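Local coordinates for undecaprenyl-diphosphooligosaccharide--protein glycotransferase (Campylobacter jejuni, PDB 3AAG) that transfers a preassembled heptasaccharide from a lipid carrier to asparagine side chains of nascent target proteins, this chain being its C-terminal globular domain, at residues A[31-36]-A[82-87]. Numbering follows the deposited sequence.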
# COMPACT_ATOMS: atom_id res chain seq x y z
N TYR A 31 4.58 -15.38 7.53
CA TYR A 31 3.41 -14.75 6.94
C TYR A 31 3.82 -13.89 5.76
O TYR A 31 4.92 -13.32 5.74
CB TYR A 31 2.69 -13.87 7.96
CG TYR A 31 1.72 -14.63 8.84
CD1 TYR A 31 2.16 -15.65 9.67
CD2 TYR A 31 0.37 -14.31 8.85
CE1 TYR A 31 1.27 -16.33 10.48
CE2 TYR A 31 -0.52 -14.99 9.66
CZ TYR A 31 -0.06 -16.00 10.47
OH TYR A 31 -0.94 -16.69 11.28
N VAL A 32 2.94 -13.80 4.77
CA VAL A 32 3.00 -12.72 3.80
C VAL A 32 1.83 -11.78 4.06
O VAL A 32 0.67 -12.20 4.04
CB VAL A 32 2.92 -13.26 2.36
CG1 VAL A 32 2.55 -12.15 1.39
CG2 VAL A 32 4.24 -13.90 1.97
N VAL A 33 2.14 -10.52 4.32
CA VAL A 33 1.10 -9.50 4.46
C VAL A 33 0.78 -8.89 3.10
O VAL A 33 1.67 -8.42 2.40
CB VAL A 33 1.52 -8.39 5.44
CG1 VAL A 33 0.47 -7.29 5.48
CG2 VAL A 33 1.73 -8.97 6.83
N THR A 34 -0.50 -8.90 2.74
CA THR A 34 -0.93 -8.42 1.44
C THR A 34 -2.45 -8.40 1.34
O THR A 34 -3.14 -8.86 2.25
CB THR A 34 -0.37 -9.29 0.30
OG1 THR A 34 -0.17 -8.49 -0.87
CG2 THR A 34 -1.32 -10.44 -0.02
N TRP A 35 -2.97 -7.86 0.24
CA TRP A 35 -4.41 -7.76 0.05
C TRP A 35 -5.01 -9.13 -0.24
O TRP A 35 -4.32 -10.01 -0.76
CB TRP A 35 -4.72 -6.79 -1.09
CG TRP A 35 -6.12 -6.29 -1.07
CD1 TRP A 35 -7.01 -6.32 -2.09
CD2 TRP A 35 -6.80 -5.69 0.04
NE1 TRP A 35 -8.21 -5.77 -1.70
CE2 TRP A 35 -8.10 -5.37 -0.39
CE3 TRP A 35 -6.43 -5.39 1.36
CZ2 TRP A 35 -9.04 -4.77 0.45
CZ3 TRP A 35 -7.36 -4.79 2.18
CH2 TRP A 35 -8.65 -4.49 1.73
N TRP A 36 -6.28 -9.31 0.09
CA TRP A 36 -6.88 -10.65 0.07
C TRP A 36 -7.03 -11.23 -1.34
O TRP A 36 -7.09 -12.44 -1.51
CB TRP A 36 -8.23 -10.66 0.80
CG TRP A 36 -9.33 -9.94 0.07
CD1 TRP A 36 -9.75 -8.66 0.28
CD2 TRP A 36 -10.15 -10.46 -0.98
NE1 TRP A 36 -10.78 -8.35 -0.57
CE2 TRP A 36 -11.05 -9.44 -1.35
CE3 TRP A 36 -10.22 -11.70 -1.63
CZ2 TRP A 36 -12.00 -9.62 -2.36
CZ3 TRP A 36 -11.17 -11.87 -2.63
CH2 TRP A 36 -12.04 -10.83 -2.98
N LEU A 82 2.60 -6.76 14.81
CA LEU A 82 1.53 -6.92 15.78
C LEU A 82 0.43 -7.83 15.26
O LEU A 82 0.06 -8.81 15.91
CB LEU A 82 0.96 -5.57 16.19
CG LEU A 82 1.85 -4.68 17.06
CD1 LEU A 82 1.04 -3.57 17.71
CD2 LEU A 82 2.58 -5.50 18.11
N SER A 83 -0.10 -7.52 14.08
CA SER A 83 -1.22 -8.27 13.53
C SER A 83 -0.86 -9.73 13.31
O SER A 83 -1.65 -10.63 13.62
CB SER A 83 -1.70 -7.64 12.22
OG SER A 83 -0.70 -7.75 11.22
N VAL A 84 0.34 -9.98 12.79
CA VAL A 84 0.81 -11.34 12.58
C VAL A 84 0.92 -12.09 13.89
O VAL A 84 0.46 -13.23 14.01
CB VAL A 84 2.18 -11.35 11.89
CG1 VAL A 84 2.80 -12.74 11.96
CG2 VAL A 84 2.05 -10.90 10.44
N GLU A 85 1.53 -11.46 14.89
CA GLU A 85 1.79 -12.12 16.16
C GLU A 85 0.50 -12.40 16.92
O GLU A 85 0.39 -13.41 17.63
CB GLU A 85 2.75 -11.29 17.02
CG GLU A 85 4.17 -11.22 16.47
CD GLU A 85 4.79 -12.59 16.24
OE1 GLU A 85 4.16 -13.60 16.60
OE2 GLU A 85 5.91 -12.65 15.69
N TYR A 86 -0.47 -11.51 16.78
CA TYR A 86 -1.72 -11.61 17.54
C TYR A 86 -2.73 -12.51 16.85
O TYR A 86 -3.56 -13.14 17.51
CB TYR A 86 -2.32 -10.22 17.78
CG TYR A 86 -1.76 -9.53 19.00
CD1 TYR A 86 -0.53 -8.89 18.95
CD2 TYR A 86 -2.46 -9.51 20.20
CE1 TYR A 86 -0.01 -8.25 20.06
CE2 TYR A 86 -1.95 -8.88 21.31
CZ TYR A 86 -0.72 -8.25 21.24
OH TYR A 86 -0.20 -7.62 22.35
N THR A 87 -2.67 -12.57 15.53
CA THR A 87 -3.48 -13.53 14.78
C THR A 87 -3.01 -14.96 15.08
O THR A 87 -3.82 -15.82 15.42
CB THR A 87 -3.41 -13.28 13.27
OG1 THR A 87 -4.21 -12.14 12.94
CG2 THR A 87 -3.93 -14.49 12.51
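Ser83 O on helix 73-87 is gripped twice by Thr87, one of two helix residues that touch Tyr31 of strand 31-33. Thr87 N donates the usual helical bond at 2.9 Å from Ser83 O. Thr87 OG1 adds a second at 3.0 Å from Ser83 O, reaching the opposite face of the carbonyl plane and tilted 32° from it. With the hydroxyl turned back along the helix, Thr87 CG2 lies anti to its own backbone N and touches Tyr31 OH at 3.9 Å. That phenol oxygen has its polar partner in Glu88, just past the segment.

No hydrogen bond joins the two segments; the rest is apolar. Val84 CG1 sits over one face of the Tyr31 ring in a CH-pi contact. Val84 CG1 is 4.0 Å from the Tyr31 ring centroid, 21° off the ring normal, and shifted toward the CG and CD1 rim. Val84 CG2 lies against Tyr31 CB at 3.9 Å and meets Val33 CG2 at 4.1 Å. One valine thus fills the angle between two residues on the same side of the strand. Ile138 of the adjacent strand touches both Val33 and Val84.

All four touching residues are buried. The chain continues into Trp35 and Trp36 of the WWDYG motif, which with the MI motif is thought to define the pocket for the +2 Ser/Thr of the acceptor sequon. Neither tryptophan takes part in this contact. The arrangement is a helix packed on a two-stranded parallel sheet in the STT3/PglB/AglB core domain.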